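Local atomic coordinates of putative polysaccharide binding proteins (DUF1812) (Bacteroides thetaiotaomicron VPI-5482, PDB entry 3GF8), a protein that is probably a lipid-anchored outer-membrane component of fimbrial assembly, a member of the FimB/Mfa2 family with a putative role in polysaccharide binding. Residues G48-L51 with F52-A55; S93-P96 with G97-L101; S256-E259 with Y260-Q264. All blocks are in the same frame, centred on the assembly; numbering follows the deposited sequence.

Contact 1: residues G48-L51 with F52-A55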
# COMPACT_ATOMS: atom_id res chain seq x y z
N GLY A 48 -25.73 -3.23 -10.27
CA GLY A 48 -24.26 -3.20 -10.35
C GLY A 48 -23.68 -2.35 -11.49
O GLY A 48 -22.47 -2.35 -11.72
N LYS A 49 -24.55 -1.62 -12.18
CA LYS A 49 -24.17 -0.68 -13.23
C LYS A 49 -23.74 0.66 -12.63
O LYS A 49 -24.37 1.19 -11.74
CB LYS A 49 -25.32 -0.42 -14.20
CG LYS A 49 -25.87 -1.67 -14.90
CD LYS A 49 -24.98 -2.12 -16.03
CE LYS A 49 -25.61 -3.26 -16.79
NZ LYS A 49 -24.80 -3.52 -18.00
N TYR A 50 -22.67 1.18 -13.18
CA TYR A 50 -22.11 2.44 -12.77
C TYR A 50 -23.07 3.57 -12.98
O TYR A 50 -23.72 3.66 -14.01
CB TYR A 50 -20.89 2.70 -13.65
CG TYR A 50 -20.14 3.95 -13.41
CD1 TYR A 50 -19.43 4.14 -12.24
CD2 TYR A 50 -20.06 4.95 -14.40
CE1 TYR A 50 -18.69 5.29 -12.05
CE2 TYR A 50 -19.33 6.08 -14.21
CZ TYR A 50 -18.63 6.24 -13.03
OH TYR A 50 -17.86 7.35 -12.82
N LEU A 51 -23.14 4.45 -11.99
CA LEU A 51 -23.96 5.65 -12.07
C LEU A 51 -23.08 6.89 -12.20
O LEU A 51 -23.29 7.70 -13.10
CB LEU A 51 -24.84 5.75 -10.83
CG LEU A 51 -25.96 4.69 -10.82
CD1 LEU A 51 -26.76 4.63 -9.49
CD2 LEU A 51 -26.89 5.00 -11.94
N PHE A 52 -22.11 7.03 -11.31
CA PHE A 52 -21.20 8.17 -11.36
C PHE A 52 -20.09 8.03 -10.35
O PHE A 52 -20.15 7.17 -9.46
CB PHE A 52 -21.93 9.50 -11.11
CG PHE A 52 -22.61 9.59 -9.77
CD1 PHE A 52 -21.93 10.04 -8.65
CD2 PHE A 52 -23.96 9.28 -9.64
CE1 PHE A 52 -22.58 10.17 -7.42
CE2 PHE A 52 -24.61 9.40 -8.42
CZ PHE A 52 -23.92 9.83 -7.31
N LYS A 53 -19.11 8.91 -10.47
CA LYS A 53 -18.11 9.04 -9.40
C LYS A 53 -18.14 10.46 -8.91
O LYS A 53 -18.69 11.32 -9.59
CB LYS A 53 -16.71 8.62 -9.86
CG LYS A 53 -16.11 9.41 -11.02
CD LYS A 53 -14.82 8.75 -11.47
CE LYS A 53 -14.04 9.57 -12.51
NZ LYS A 53 -13.60 10.85 -11.91
N GLN A 54 -17.59 10.70 -7.72
CA GLN A 54 -17.57 12.02 -7.12
C GLN A 54 -16.27 12.17 -6.33
O GLN A 54 -15.97 11.33 -5.46
CB GLN A 54 -18.79 12.21 -6.24
CG GLN A 54 -18.85 13.49 -5.44
CD GLN A 54 -20.25 13.72 -4.82
OE1 GLN A 54 -21.23 13.08 -5.20
NE2 GLN A 54 -20.34 14.65 -3.88
N ALA A 55 -15.54 13.23 -6.65
CA ALA A 55 -14.20 13.49 -6.15
C ALA A 55 -14.22 14.75 -5.33
O ALA A 55 -14.82 15.75 -5.70
CB ALA A 55 -13.19 13.63 -7.31
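The aromatic side chain of Tyr50 lies forward over the residues that follow it, with the backbone of Phe52 under one ring face and the hydroxyl reaching Lys53. With CG anti to the backbone N (chi1 180°), the bond from CB to CG carries the ring along the chain. CD1 comes first, 4.0 Å from Phe52 N, and that nitrogen stands over the centre of the ring face. CE1 and CZ then ride on the next peptide, with CE1 3.5 Å from Phe52 C. At the tip, Tyr50 OH comes to 3.2 Å from Lys53 CG; it also approaches Lys53 N, at an angle too poor for a hydrogen bond. Lys53 lifts its aliphatic chain past this hydroxyl and ends in a salt bridge to Glu40.

Leu51 and Phe52 together face Val43 on the partner strand of the 38-44/50-57 hairpin, forming a classic beta bulge. The extra residue interrupts the usual alternation of side chains, and these two neighbours point to the same side of the strand, with Tyr50 and Lys53 on the other. On the shared side of the bulge, Leu51 CB packs 3.8 Å from Phe52 CD2, while the Phe52 ring continues onto Val43, Leu72 and Val70.

Contact 2: residues S93-P96 with G97-L101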
# COMPACT_ATOMS: atom_id res chain seq x y z
N SER A 93 -11.91 4.51 -16.90
CA SER A 93 -13.12 5.34 -16.99
C SER A 93 -14.31 4.57 -17.43
O SER A 93 -14.30 3.92 -18.49
CB SER A 93 -12.99 6.48 -17.98
OG SER A 93 -11.82 7.14 -17.71
N LEU A 94 -15.35 4.71 -16.64
CA LEU A 94 -16.55 3.89 -16.77
C LEU A 94 -17.63 4.68 -17.50
O LEU A 94 -17.65 5.91 -17.51
CB LEU A 94 -17.02 3.46 -15.37
CG LEU A 94 -16.10 2.51 -14.57
CD1 LEU A 94 -16.87 1.92 -13.40
CD2 LEU A 94 -15.45 1.38 -15.37
N THR A 95 -18.57 3.96 -18.08
CA THR A 95 -19.69 4.61 -18.75
C THR A 95 -20.97 4.40 -17.95
O THR A 95 -21.34 3.25 -17.67
CB THR A 95 -19.83 4.11 -20.20
OG1 THR A 95 -18.63 4.43 -20.92
CG2 THR A 95 -21.03 4.77 -20.87
N PRO A 96 -21.63 5.50 -17.55
CA PRO A 96 -22.90 5.40 -16.82
C PRO A 96 -23.92 4.51 -17.55
O PRO A 96 -24.12 4.64 -18.76
CB PRO A 96 -23.39 6.85 -16.74
CG PRO A 96 -22.12 7.65 -16.73
CD PRO A 96 -21.18 6.89 -17.67
N GLY A 97 -24.48 3.54 -16.82
CA GLY A 97 -25.53 2.69 -17.34
C GLY A 97 -25.04 1.54 -18.17
O GLY A 97 -25.85 0.71 -18.63
N VAL A 98 -23.72 1.47 -18.38
CA VAL A 98 -23.11 0.45 -19.24
C VAL A 98 -22.08 -0.34 -18.42
O VAL A 98 -22.20 -1.56 -18.28
CB VAL A 98 -22.55 1.07 -20.54
CG1 VAL A 98 -21.83 0.02 -21.39
CG2 VAL A 98 -23.71 1.74 -21.37
N SER A 99 -21.12 0.35 -17.81
CA SER A 99 -20.06 -0.33 -17.05
C SER A 99 -20.54 -0.91 -15.71
O SER A 99 -21.53 -0.49 -15.17
CB SER A 99 -18.90 0.64 -16.80
OG SER A 99 -18.54 1.31 -18.01
N THR A 100 -19.81 -1.89 -15.18
CA THR A 100 -20.07 -2.47 -13.87
C THR A 100 -18.77 -2.49 -13.06
O THR A 100 -17.70 -2.15 -13.60
CB THR A 100 -20.59 -3.88 -14.01
OG1 THR A 100 -19.55 -4.70 -14.54
CG2 THR A 100 -21.80 -3.92 -14.96
N LEU A 101 -18.86 -2.88 -11.78
CA LEU A 101 -17.72 -2.91 -10.85
C LEU A 101 -16.49 -3.59 -11.41
O LEU A 101 -15.40 -3.09 -11.26
CB LEU A 101 -18.08 -3.62 -9.52
CG LEU A 101 -18.58 -2.76 -8.36
CD1 LEU A 101 -19.06 -3.68 -7.25
CD2 LEU A 101 -17.51 -1.81 -7.83
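A type II beta turn, Thr95-Pro96-Gly97-Val98, reverses the chain in the surface loop between strands 89-91 and 105-108. Pro96 and Gly97 fill its two central positions, and Gly97 takes the positive phi (82°) that this turn requires, at which a side chain would strike the carbonyl oxygen of Pro96. The closing bond runs from Val98 N to Thr95 O, 3.1 Å long, with the donor well above the carbonyl plane. The same oxygen takes a second and straighter bond from Ser99 N at 2.9 Å, this one in the carbonyl plane. Two successive amides thus grip one acceptor, and an i+4 to i bond of the alpha-turn type is laid over the beta turn.

Ser99 is buried, unlike the exposed residues of the turn before it, and its CB is directed at the incoming limb. The methylene packs on Leu94, with Ser99 CB 3.7 Å from Leu94 CB and 3.8 Å from Leu94 CD2. Leu94 also touches Phe44 of strand 38-44 and Asp103 of the same loop. On the outer surface Thr95 and Val98 stand side by side and point the same way: Thr95 CG2, the branch anti to the backbone N, lies 4.0 Å from Val98 CB, a light apolar contact. At the end of the turn, Val98 O accepts from Lys49 NZ; beyond it, Thr100 N donates to Asp103 OD2. Side chain and main chain of Ser99 together clamp Thr95 from both of its peptide ends: while Ser99 N holds the carbonyl, Ser99 OG accepts from Thr95 N at 2.7 Å, with the N-H pointing almost straight at it (176°).

Contact 3: residues S256-E259 with Y260-Q264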
# COMPACT_ATOMS: atom_id res chain seq x y z
N SER A 256 -3.07 -11.66 12.20
CA SER A 256 -2.75 -12.45 11.04
C SER A 256 -1.78 -11.67 10.14
O SER A 256 -1.74 -10.43 10.16
CB SER A 256 -4.01 -12.76 10.25
OG SER A 256 -4.47 -11.59 9.56
N THR A 257 -1.02 -12.41 9.33
CA THR A 257 -0.10 -11.82 8.40
C THR A 257 -0.76 -10.74 7.54
O THR A 257 -0.23 -9.63 7.44
CB THR A 257 0.53 -12.88 7.51
OG1 THR A 257 1.18 -13.82 8.35
CG2 THR A 257 1.54 -12.27 6.50
N GLN A 258 -1.92 -11.02 6.95
CA GLN A 258 -2.52 -10.04 6.03
C GLN A 258 -2.97 -8.79 6.75
O GLN A 258 -2.89 -7.69 6.23
CB GLN A 258 -3.71 -10.61 5.26
CG GLN A 258 -4.20 -9.63 4.14
CD GLN A 258 -3.11 -9.32 3.12
OE1 GLN A 258 -2.59 -10.23 2.50
NE2 GLN A 258 -2.73 -8.04 2.99
N GLU A 259 -3.45 -8.97 7.97
CA GLU A 259 -3.90 -7.86 8.75
C GLU A 259 -2.76 -6.96 9.15
O GLU A 259 -2.91 -5.74 9.12
CB GLU A 259 -4.65 -8.33 9.98
CG GLU A 259 -5.20 -7.14 10.77
CD GLU A 259 -6.23 -7.54 11.82
OE1 GLU A 259 -6.49 -8.77 12.00
OE2 GLU A 259 -6.78 -6.60 12.45
N TYR A 260 -1.62 -7.56 9.52
CA TYR A 260 -0.42 -6.77 9.80
C TYR A 260 0.05 -6.04 8.54
O TYR A 260 0.33 -4.84 8.56
CB TYR A 260 0.69 -7.65 10.32
CG TYR A 260 1.98 -6.91 10.53
CD1 TYR A 260 2.04 -5.80 11.35
CD2 TYR A 260 3.16 -7.36 9.93
CE1 TYR A 260 3.25 -5.13 11.54
CE2 TYR A 260 4.37 -6.72 10.15
CZ TYR A 260 4.40 -5.60 10.95
OH TYR A 260 5.58 -4.96 11.15
N LEU A 261 0.13 -6.77 7.44
CA LEU A 261 0.55 -6.16 6.17
C LEU A 261 -0.35 -4.98 5.73
O LEU A 261 0.13 -3.99 5.17
CB LEU A 261 0.60 -7.22 5.08
CG LEU A 261 1.66 -8.32 5.28
CD1 LEU A 261 1.59 -9.31 4.08
CD2 LEU A 261 3.04 -7.71 5.48
N ASP A 262 -1.65 -5.08 6.00
CA ASP A 262 -2.58 -4.01 5.63
C ASP A 262 -2.50 -2.86 6.59
O ASP A 262 -2.50 -1.68 6.17
CB ASP A 262 -4.02 -4.48 5.61
CG ASP A 262 -4.33 -5.40 4.47
OD1 ASP A 262 -3.69 -5.31 3.41
OD2 ASP A 262 -5.24 -6.22 4.64
N ARG A 263 -2.43 -3.19 7.87
CA ARG A 263 -2.46 -2.15 8.89
C ARG A 263 -1.19 -1.33 8.97
O ARG A 263 -1.23 -0.14 9.24
CB ARG A 263 -2.72 -2.75 10.27
CG ARG A 263 -4.16 -2.91 10.64
CD ARG A 263 -4.24 -3.32 12.10
NE ARG A 263 -5.56 -3.82 12.44
CZ ARG A 263 -6.59 -3.06 12.81
NH1 ARG A 263 -6.49 -1.73 12.91
NH2 ARG A 263 -7.73 -3.66 13.09
N GLN A 264 -0.05 -2.00 8.79
CA GLN A 264 1.25 -1.34 8.86
C GLN A 264 1.66 -0.90 7.47
O GLN A 264 1.69 -1.71 6.54
CB GLN A 264 2.30 -2.32 9.43
CG GLN A 264 3.70 -1.71 9.64
CD GLN A 264 3.65 -0.38 10.39
OE1 GLN A 264 3.35 0.65 9.80
NE2 GLN A 264 3.94 -0.40 11.69
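Gln258 and Asp262, one turn apart on the short helix 257-263, join side chain to side chain. The Gln258 chain bends at chi2 (59°) and brings NE2 to 2.9 Å from Asp262 OD1, which it meets from above the carboxylate plane. Both groups are held further: NE2 also donates to Leu217 O, OE1 accepts from Glu219 N, and OD1 of the buried residue Asp262 forms a salt bridge with Arg216. Next to this polar cluster, Thr257 and buried Leu261 run side by side, Thr257 CG2 lying 3.8 Å from Leu261 CD1, and they continue onto Ala246 and Leu245 of helix 241-246. Buried Tyr260 directs its hydroxyl to Glu251.

Against these buried residues, Ser256 is exposed at the N-cap. It accepts from Glu259 N through OG at 3.2 Å, while its carbonyl takes Tyr260 N in the first i to i+4 backbone bond. On another flank, beside Tyr24 and Phe28, Glu259 and Arg263 extend alongside each other as an i to i+4 salt bridge. Arg263 NE lies 3.0 Å from Glu259 OE2, on the lone pair directed away from the other oxygen, and NH2 reaches the same OE2 at 3.2 Å. OE2 sits in the guanidinium plane, and the two flat groups are 30° apart. Arg263 NH1 is held separately by Asn25 O, which would limit rotation of the guanidinium. Arg216 and an amide N-H, both directed at Asp262 OD1, would favour the charged form of the Asp262 carboxylate, though Gln258 O, an acceptor close to OD2, would work the other way.

Contacts 1 and 2 form one neighbourhood, their centres about 7 Å apart, although they lie some forty residues apart in sequence. The 93-101 loop docks against the beginning of strand 50-57 through two probable backbone hydrogen bonds: Tyr50 N to Ser99 O at 2.8 Å and Gly97 N to Tyr50 O at 2.9 Å. Beside them Tyr50 CD2 packs 3.5 Å from Leu94 CB, so the same tyrosine serves both contacts. Contact 3 stands apart on its helix, nearer the spatial centre of the chain (about 11 Å from it, against 24 and 26 Å for contacts 1 and 2). Its centre is about 30 Å from that of contact 1 and about 32 Å from that of contact 2, and it touches neither.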